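Local structure of iron-regulated ABC transporter siderophore-binding protein SirA (Staphylococcus aureus subsp. aureus, 3MWF) at residues T5-I8 and G13-E16; V24-Q29 and D33-L38; V166-D171 and E244-K249. The protein binds the ferric siderophore staphyloferrin B and probably delivers it to a membrane ABC transporter for iron uptake. One frame throughout, in Å; residues are numbered along the deposited sequence. Where two conformers were deposited one is given.

Interaction 1: residues T5-I8 and G13-E16; sequences TTSI and GTTE
The carboxylate of Glu16 turns one of its faces to Thr5, whose methyl CG2 lies over that face 4.0 Å from Glu16 CD. The same methyl meets the preceding methylene, Glu16 CG, at 3.8 Å. Glu16 gets there by stretching its chain away from the strand, with CG anti to the backbone N (chi1 -172°). Thr5 OG1 is 4.0 Å from Glu16 OE1, which makes this a loose contact and no hydrogen bond. On the same face of the sheet Ser7 pairs with Glu16, and Ser7 OG rests 3.4 Å from the methyl Thr14 CG2. Strands 6-10 and 13-17 form an antiparallel beta hairpin, here joined by the reciprocal bonds of the hydrogen-bonded pair Ile8 and Thr15: Ile8 N to Thr15 O and Thr15 N to Ile8 O, both 2.9 Å. CA-H...O contacts flank the pair, among them Thr14 CA to Ile8 O at 3.4 Å. Ile8 and Thr15 turn their side chains to the other, buried face, where Val108 of strand 107-110 touches both. Ile8 also packs on Leu122 and Ala126 of helix 116-127, and Thr15 OG1 is hydrogen-bonded to Thr107 O and His10 NE2.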
loop_
_atom_site.group_PDB
_atom_site.type_symbol
_atom_site.label_atom_id
_atom_site.label_comp_id
_atom_site.label_asym_id
_atom_site.label_seq_id
_atom_site.Cartn_x
_atom_site.Cartn_y
_atom_site.Cartn_z
ATOM N N THR A 5 -17.902 -20.220 -16.199
ATOM C CA THR A 5 -16.816 -19.523 -16.980
ATOM C C THR A 5 -16.958 -17.996 -16.925
ATOM O O THR A 5 -18.048 -17.455 -17.148
ATOM C CB THR A 5 -16.729 -20.046 -18.450
ATOM O OG1 THR A 5 -15.918 -21.229 -18.482
ATOM C CG2 THR A 5 -16.100 -19.009 -19.390
ATOM N N THR A 6 -15.848 -17.324 -16.603
ATOM C CA THR A 6 -15.785 -15.860 -16.517
ATOM C C THR A 6 -14.541 -15.342 -17.242
ATOM O O THR A 6 -13.423 -15.825 -16.998
ATOM C CB THR A 6 -15.717 -15.389 -15.048
ATOM O OG1 THR A 6 -16.681 -16.111 -14.268
ATOM C CG2 THR A 6 -15.987 -13.886 -14.936
ATOM N N SER A 7 -14.738 -14.363 -18.121
ATOM C CA SER A 7 -13.633 -13.720 -18.824
ATOM C C SER A 7 -13.302 -12.389 -18.157
ATOM O O SER A 7 -14.182 -11.546 -17.955
ATOM C CB SER A 7 -13.955 -13.518 -20.316
ATOM O OG SER A 7 -12.843 -12.976 -21.016
ATOM N N ILE A 8 -12.030 -12.206 -17.815
ATOM C CA ILE A 8 -11.590 -11.001 -17.132
ATOM C C ILE A 8 -10.527 -10.241 -17.920
ATOM O O ILE A 8 -9.516 -10.821 -18.305
ATOM C CB ILE A 8 -11.030 -11.361 -15.741
ATOM C CG1 ILE A 8 -12.167 -11.870 -14.848
ATOM C CG2 ILE A 8 -10.309 -10.154 -15.118
ATOM C CD1 ILE A 8 -11.714 -12.408 -13.556
ATOM N N GLY A 13 -3.671 -8.617 -19.969
ATOM C CA GLY A 13 -4.417 -9.227 -21.073
ATOM C C GLY A 13 -5.762 -9.732 -20.622
ATOM O O GLY A 13 -6.374 -9.161 -19.722
ATOM N N THR A 14 -6.230 -10.799 -21.273
ATOM C CA THR A 14 -7.511 -11.415 -20.945
ATOM C C THR A 14 -7.317 -12.825 -20.399
ATOM O O THR A 14 -6.536 -13.609 -20.952
ATOM C CB THR A 14 -8.393 -11.494 -22.221
ATOM O OG1 THR A 14 -8.654 -10.158 -22.680
ATOM C CG2 THR A 14 -9.688 -12.214 -21.948
ATOM N N THR A 15 -8.051 -13.146 -19.333
ATOM C CA THR A 15 -7.967 -14.465 -18.689
ATOM C C THR A 15 -9.337 -15.089 -18.528
ATOM O O THR A 15 -10.252 -14.426 -18.056
ATOM C CB THR A 15 -7.250 -14.361 -17.298
ATOM O OG1 THR A 15 -5.883 -14.039 -17.524
ATOM C CG2 THR A 15 -7.300 -15.675 -16.527
ATOM N N GLU A 16 -9.456 -16.366 -18.914
ATOM C CA GLU A 16 -10.673 -17.145 -18.728
ATOM C C GLU A 16 -10.561 -17.971 -17.456
ATOM O O GLU A 16 -9.641 -18.765 -17.301
ATOM C CB GLU A 16 -10.945 -18.070 -19.935
ATOM C CG GLU A 16 -12.311 -18.766 -19.871
ATOM C CD GLU A 16 -12.501 -19.830 -20.938
ATOM O OE1 GLU A 16 -12.491 -21.042 -20.598
ATOM O OE2 GLU A 16 -12.674 -19.452 -22.110
#

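Interaction 2: residues V24-Q29 and D33-L38; sequences VVTLYQ and DVAVSL
Gln29 and Asp33 meet through the backbone: Asp33 N donates to Gln29 O at 3.1 Å in a nearly straight bond (162°), the first turn of helix 29-37. The same oxygen lies 3.7 Å from Asp33 CB. Further along, the methyl Thr26 CG2 on strand 24-26 touches the methyl Ala35 CB at 4.1 Å; this is the spot where helix and strand lean on each other by side chains. With Thr26 OG1 at chi1 47°, the methyl CG2 faces Ala35 and the hydroxyl is hydrogen-bonded to Thr32 OG1, one helical turn before Ala35. Asp33 O then takes two donors from Ser37, N and OG, each at 2.9 Å, with the hydroxyl approaching from above the carbonyl plane. Strand 24-26, helix 29-37 and strand 44-45 make a beta-alpha-beta unit, and Met123 of helix 116-127 packs on Ala35. Beyond, Gln29 NE2 is bonded to Glu71 OE1 and Glu47 O, while Asp33 OD2 meets Tyr57 OH and OD1 meets Lys278 N. Buried yet gripped at both oxygens, the Asp33 carboxylate probably keeps its negative charge, a charge that the N-H groups at the start of helix 277-290 would help to stabilise.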
loop_
_atom_site.group_PDB
_atom_site.type_symbol
_atom_site.label_atom_id
_atom_site.label_comp_id
_atom_site.label_asym_id
_atom_site.label_seq_id
_atom_site.Cartn_x
_atom_site.Cartn_y
_atom_site.Cartn_z
ATOM N N VAL A 24 -6.601 -20.039 -4.330
ATOM C CA VAL A 24 -5.981 -18.841 -4.899
ATOM C C VAL A 24 -4.592 -18.599 -4.314
ATOM O O VAL A 24 -4.367 -18.821 -3.116
ATOM C CB VAL A 24 -6.892 -17.594 -4.736
ATOM C CG1 VAL A 24 -7.051 -17.226 -3.273
ATOM C CG2 VAL A 24 -6.348 -16.401 -5.532
ATOM N N VAL A 25 -3.660 -18.187 -5.175
ATOM C CA VAL A 25 -2.301 -17.837 -4.787
ATOM C C VAL A 25 -2.168 -16.341 -5.022
ATOM O O VAL A 25 -2.444 -15.864 -6.116
ATOM C CB VAL A 25 -1.249 -18.627 -5.587
ATOM C CG1 VAL A 25 0.156 -18.044 -5.377
ATOM C CG2 VAL A 25 -1.291 -20.112 -5.174
ATOM N N THR A 26 -1.735 -15.617 -3.991
ATOM C CA THR A 26 -1.612 -14.156 -4.051
ATOM C C THR A 26 -0.157 -13.762 -4.058
ATOM O O THR A 26 0.601 -14.134 -3.152
ATOM C CB THR A 26 -2.381 -13.491 -2.882
ATOM O OG1 THR A 26 -2.063 -14.166 -1.649
ATOM C CG2 THR A 26 -3.866 -13.553 -3.131
ATOM N N LEU A 27 0.244 -12.995 -5.078
ATOM C CA LEU A 27 1.666 -12.669 -5.317
ATOM C C LEU A 27 2.082 -11.254 -4.940
ATOM O O LEU A 27 3.185 -10.841 -5.258
ATOM C CB LEU A 27 2.032 -12.926 -6.788
ATOM C CG LEU A 27 1.814 -14.390 -7.220
ATOM C CD1 LEU A 27 2.284 -14.564 -8.656
ATOM C CD2 LEU A 27 2.577 -15.354 -6.322
ATOM N N TYR A 28 1.191 -10.513 -4.283
ATOM C CA TYR A 28 1.648 -9.313 -3.587
ATOM C C TYR A 28 0.887 -9.112 -2.283
ATOM O O TYR A 28 -0.212 -9.622 -2.134
ATOM C CB TYR A 28 1.578 -8.074 -4.489
ATOM C CG TYR A 28 0.252 -7.697 -5.076
ATOM C CD1 TYR A 28 -0.148 -8.215 -6.320
ATOM C CD2 TYR A 28 -0.554 -6.725 -4.470
ATOM C CE1 TYR A 28 -1.354 -7.798 -6.913
ATOM C CE2 TYR A 28 -1.765 -6.321 -5.044
ATOM C CZ TYR A 28 -2.133 -6.835 -6.281
ATOM O OH TYR A 28 -3.308 -6.445 -6.884
ATOM N N GLN A 29 1.479 -8.356 -1.350
ATOM C CA GLN A 29 0.909 -8.247 0.000
ATOM C C GLN A 29 -0.566 -7.871 -0.018
ATOM O O GLN A 29 -1.370 -8.446 0.707
ATOM C CB GLN A 29 1.664 -7.152 0.778
ATOM C CG GLN A 29 3.198 -7.206 0.653
ATOM C CD GLN A 29 3.792 -8.466 1.246
ATOM O OE1 GLN A 29 3.473 -8.835 2.369
ATOM N NE2 GLN A 29 4.659 -9.145 0.478
ATOM N N ASP A 33 -4.085 -9.685 1.486
ATOM C CA ASP A 33 -4.986 -8.981 2.374
ATOM C C ASP A 33 -6.400 -8.944 1.819
ATOM O O ASP A 33 -7.374 -9.195 2.536
ATOM C CB ASP A 33 -4.450 -7.564 2.627
ATOM C CG ASP A 33 -5.342 -6.751 3.584
ATOM O OD1 ASP A 33 -6.469 -6.352 3.183
ATOM O OD2 ASP A 33 -4.886 -6.500 4.740
ATOM N N VAL A 34 -6.519 -8.631 0.539
ATOM C CA VAL A 34 -7.838 -8.537 -0.093
ATOM C C VAL A 34 -8.521 -9.916 -0.124
ATOM O O VAL A 34 -9.728 -10.013 0.128
ATOM C CB VAL A 34 -7.721 -7.881 -1.487
ATOM C CG1 VAL A 34 -9.012 -8.072 -2.334
ATOM C CG2 VAL A 34 -7.423 -6.394 -1.332
ATOM N N ALA A 35 -7.747 -10.971 -0.391
ATOM C CA ALA A 35 -8.332 -12.327 -0.422
ATOM C C ALA A 35 -8.956 -12.631 0.944
ATOM O O ALA A 35 -10.121 -13.055 1.050
ATOM C CB ALA A 35 -7.256 -13.349 -0.748
ATOM N N VAL A 36 -8.181 -12.400 1.999
ATOM C CA VAL A 36 -8.694 -12.598 3.360
ATOM C C VAL A 36 -9.944 -11.746 3.641
ATOM O O VAL A 36 -10.952 -12.232 4.196
ATOM C CB VAL A 36 -7.558 -12.360 4.389
ATOM C CG1 VAL A 36 -8.095 -12.236 5.831
ATOM C CG2 VAL A 36 -6.483 -13.460 4.296
ATOM N N SER A 37 -9.903 -10.485 3.218
ATOM C CA SER A 37 -11.013 -9.548 3.401
ATOM C C SER A 37 -12.299 -10.000 2.694
ATOM O O SER A 37 -13.430 -9.702 3.152
ATOM C CB SER A 37 -10.584 -8.170 2.887
ATOM O OG SER A 37 -9.564 -7.625 3.721
ATOM N N LEU A 38 -12.120 -10.705 1.582
ATOM C CA LEU A 38 -13.234 -11.233 0.788
ATOM C C LEU A 38 -13.682 -12.631 1.255
ATOM O O LEU A 38 -14.574 -13.236 0.641
ATOM C CB LEU A 38 -12.860 -11.256 -0.695
ATOM C CG LEU A 38 -12.727 -9.888 -1.379
ATOM C CD1 LEU A 38 -12.124 -10.052 -2.744
ATOM C CD2 LEU A 38 -14.075 -9.182 -1.491
#

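Interaction 3: residues V166-D171 and E244-K249; sequences VNFRAD and EWTSSK. With SE8 (5-[(2-{[(3S)-5-{[(2S)-2-amino-2-carboxyethyl]amino}-3-carboxy-3-hydroxy-5-oxopentanoyl]amino}ethyl)amino]-2,5-dioxopentanoic acid), chain C.
Phe168, on strand 163-168, reaches across to Trp245 and Thr246 on helix 236-246. From CB, its CG is anti to the carbonyl carbon (chi1 -64°), which swings the ring toward the helix. Val166 CG1 lies over one face of the ring, offset toward the rim. Farther out, Phe168 CE1 presses on Trp245 CB at 3.5 Å and nears Trp245 CG at 4.0 Å. At the tip, Phe168 CZ meets the methyl Thr246 CG2 at 3.7 Å, and CE2 is also close to that methyl. The Phe168 ring and the five-membered ring of Trp245 meet obliquely, planes at 59°, and the contact is carried by apolar carbons. Trp245 itself makes a cation-pi contact with Lys212, and its backbone O holds Ser248 OG at 2.7 Å; Ser248, the N-cap of the next helix, also reaches Trp251 N.

Asn167 and Arg169 serve the ligand pocket. Asn167 OD1 accepts Arg169 NE at 2.8 Å on a lone pair, in the guanidinium plane, while Asn167 ND2 is tied to Val226 O and Ser228 O. With its rotation fixed in this way, the guanidinium directs both terminal nitrogens at one amide oxygen of the siderophore: Arg169 NH1 and NH2 both donate to SE8 O22 at 3.0 Å, in bent bonds (about 145°), the oxygen at the guanidinium edge. The arrangement is that of a binding-protein lobe, in which a core strand packs on a helix and the turn that follows the strand carries an arginine into the siderophore cleft, alongside Arg93, Arg174 and Tyr176.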
loop_
_atom_site.group_PDB
_atom_site.type_symbol
_atom_site.label_atom_id
_atom_site.label_comp_id
_atom_site.label_asym_id
_atom_site.label_seq_id
_atom_site.Cartn_x
_atom_site.Cartn_y
_atom_site.Cartn_z
ATOM N N VAL A 166 6.970 10.925 4.155
ATOM C CA VAL A 166 8.430 10.856 3.937
ATOM C C VAL A 166 8.905 9.542 4.520
ATOM O O VAL A 166 8.607 9.238 5.693
ATOM C CB VAL A 166 9.143 12.029 4.633
ATOM C CG1 VAL A 166 10.663 11.891 4.560
ATOM C CG2 VAL A 166 8.675 13.386 3.990
ATOM N N ASN A 167 9.641 8.791 3.705
ATOM C CA ASN A 167 10.132 7.450 4.097
ATOM C C ASN A 167 11.640 7.446 4.085
ATOM O O ASN A 167 12.290 7.591 3.023
ATOM C CB ASN A 167 9.540 6.427 3.110
ATOM C CG ASN A 167 10.285 5.080 3.053
ATOM O OD1 ASN A 167 10.469 4.543 1.955
ATOM N ND2 ASN A 167 10.706 4.534 4.207
ATOM N N PHE A 168 12.230 7.285 5.274
ATOM C CA PHE A 168 13.681 7.155 5.343
ATOM C C PHE A 168 14.067 5.699 5.083
ATOM O O PHE A 168 13.496 4.782 5.707
ATOM C CB PHE A 168 14.208 7.632 6.692
ATOM C CG PHE A 168 13.965 9.091 6.916
ATOM C CD1 PHE A 168 14.550 10.012 6.056
ATOM C CD2 PHE A 168 13.123 9.532 7.926
ATOM C CE1 PHE A 168 14.327 11.367 6.206
ATOM C CE2 PHE A 168 12.900 10.920 8.104
ATOM C CZ PHE A 168 13.497 11.832 7.223
ATOM N N ARG A 169 14.987 5.500 4.139
ATOM C CA ARG A 169 15.469 4.140 3.798
ATOM C C ARG A 169 16.932 4.052 4.182
ATOM O O ARG A 169 17.476 4.984 4.763
ATOM C CB ARG A 169 15.289 3.860 2.314
ATOM C CG ARG A 169 13.819 3.916 1.852
ATOM C CD ARG A 169 13.479 2.720 0.915
ATOM N NE ARG A 169 12.051 2.475 1.015
ATOM C CZ ARG A 169 11.456 1.311 0.927
ATOM N NH1 ARG A 169 12.143 0.158 0.734
ATOM N NH2 ARG A 169 10.150 1.306 1.049
ATOM N N ALA A 170 17.578 2.938 3.867
ATOM C CA ALA A 170 18.966 2.737 4.296
ATOM C C ALA A 170 19.977 3.672 3.601
ATOM O O ALA A 170 21.018 4.025 4.187
ATOM C CB ALA A 170 19.370 1.237 4.066
ATOM N N ASP A 171 19.688 4.049 2.353
ATOM C CA ASP A 171 20.670 4.763 1.513
ATOM C C ASP A 171 20.025 5.882 0.684
ATOM O O ASP A 171 20.651 6.420 -0.236
ATOM C CB ASP A 171 21.398 3.774 0.583
ATOM C CG ASP A 171 20.432 2.999 -0.330
ATOM O OD1 ASP A 171 19.194 3.275 -0.325
ATOM O OD2 ASP A 171 20.902 2.080 -1.045
ATOM N N GLU A 244 20.557 11.957 9.800
ATOM C CA GLU A 244 21.245 12.882 8.890
ATOM C C GLU A 244 20.286 13.855 8.204
ATOM O O GLU A 244 20.552 15.075 8.150
ATOM C CB GLU A 244 22.063 12.103 7.866
ATOM C CG GLU A 244 23.276 11.459 8.563
ATOM C CD GLU A 244 24.007 10.420 7.747
ATOM O OE1 GLU A 244 23.541 10.029 6.652
ATOM O OE2 GLU A 244 25.071 9.984 8.237
ATOM N N TRP A 245 19.185 13.321 7.682
ATOM C CA TRP A 245 18.213 14.161 6.971
ATOM C C TRP A 245 17.463 15.107 7.908
ATOM O O TRP A 245 17.281 16.284 7.568
ATOM C CB TRP A 245 17.238 13.328 6.119
ATOM C CG TRP A 245 17.884 12.766 4.873
ATOM C CD1 TRP A 245 18.970 11.936 4.815
ATOM C CD2 TRP A 245 17.492 13.009 3.508
ATOM N NE1 TRP A 245 19.284 11.635 3.493
ATOM C CE2 TRP A 245 18.401 12.292 2.675
ATOM C CE3 TRP A 245 16.465 13.766 2.904
ATOM C CZ2 TRP A 245 18.302 12.286 1.270
ATOM C CZ3 TRP A 245 16.378 13.780 1.491
ATOM C CH2 TRP A 245 17.299 13.032 0.700
ATOM N N THR A 246 17.058 14.625 9.082
ATOM C CA THR A 246 16.241 15.446 10.002
ATOM C C THR A 246 17.109 16.474 10.747
ATOM O O THR A 246 16.570 17.419 11.324
ATOM C CB THR A 246 15.372 14.640 10.996
ATOM O OG1 THR A 246 16.212 13.845 11.860
ATOM C CG2 THR A 246 14.325 13.752 10.238
ATOM N N SER A 247 18.427 16.295 10.677
ATOM C CA SER A 247 19.418 17.202 11.282
ATOM C C SER A 247 19.797 18.369 10.362
ATOM O O SER A 247 20.500 19.298 10.786
ATOM C CB SER A 247 20.704 16.431 11.611
ATOM O OG SER A 247 20.478 15.654 12.754
ATOM N N SER A 248 19.343 18.323 9.107
ATOM C CA SER A 248 19.741 19.316 8.110
ATOM C C SER A 248 18.982 20.626 8.284
ATOM O O SER A 248 17.841 20.653 8.776
ATOM C CB SER A 248 19.521 18.793 6.684
ATOM O OG SER A 248 18.137 18.601 6.494
ATOM N N LYS A 249 19.600 21.713 7.846
ATOM C CA LYS A 249 18.904 23.014 7.847
ATOM C C LYS A 249 17.645 22.981 6.975
ATOM O O LYS A 249 16.653 23.644 7.288
ATOM C CB LYS A 249 19.834 24.152 7.413
ATOM C CG LYS A 249 20.415 24.027 6.002
ATOM C CD LYS A 249 20.410 25.354 5.212
ATOM C CE LYS A 249 21.301 26.453 5.804
ATOM N NZ LYS A 249 21.101 27.745 5.049
HETATM C C1 SE8 C . 11.322 -3.983 -3.310
HETATM C C2 SE8 C . 11.787 -3.193 -2.118
HETATM C C3 SE8 C . 11.140 -3.708 -0.843
HETATM N N4 SE8 C . 9.697 -3.490 -0.810
HETATM C C5 SE8 C . 9.164 -2.426 -0.245
HETATM C C6 SE8 C . 7.678 -2.235 -0.424
HETATM C C7 SE8 C . 7.373 -1.551 -1.757
HETATM C C8 SE8 C . 5.846 -1.547 -1.953
HETATM C C9 SE8 C . 5.362 -0.704 -3.131
HETATM N N10 SE8 C . 6.124 -0.659 -4.221
HETATM C C11 SE8 C . 5.665 0.107 -5.358
HETATM C C12 SE8 C . 5.477 -0.785 -6.573
HETATM N N13 SE8 C . 5.461 -0.025 -7.816
HETATM C C14 SE8 C . 6.582 0.372 -8.487
HETATM C C15 SE8 C . 7.893 -0.300 -8.205
HETATM C C16 SE8 C . 8.354 0.391 -6.946
HETATM C C17 SE8 C . 9.168 -0.439 -6.004
HETATM C C18 SE8 C . 10.457 0.152 -5.681
HETATM O O19 SE8 C . 11.779 -5.144 -3.473
HETATM O O20 SE8 C . 10.543 -3.433 -4.115
HETATM N N21 SE8 C . 11.465 -1.769 -2.332
HETATM O O22 SE8 C . 9.793 -1.604 0.392
HETATM C C23 SE8 C . 7.963 -0.152 -1.775
HETATM O O24 SE8 C . 7.396 0.765 -1.130
HETATM O O25 SE8 C . 9.001 0.076 -2.446
HETATM O O26 SE8 C . 8.036 -2.275 -2.808
HETATM O O27 SE8 C . 4.290 -0.113 -3.049
HETATM O O28 SE8 C . 6.577 1.282 -9.296
HETATM O O29 SE8 C . 8.735 -1.448 -5.440
HETATM O O30 SE8 C . 10.981 -0.151 -4.614
HETATM O O31 SE8 C . 10.983 0.984 -6.462
#

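The contacts follow one another along the chain without overlap. Interactions 1 and 2 lie on the same side of the chain's centre, centres about 19 Å apart: the hairpin packs beside edge strand 107-110 of the six-stranded sheet, whose strand 24-26 takes part in interaction 2. Helix 116-127 touches both. Interaction 3 is on the opposite side, where strand 163-168 of the five-stranded sheet meets helix 236-246, its centre about 33 Å from that of interaction 2 and about 45 Å from that of interaction 1. The siderophore sits between the two sheets, approached by Gln29 of interaction 2 and gripped by Arg169 of interaction 3. This fits the two-lobed fold of siderophore-binding proteins, with the ligand in the cleft.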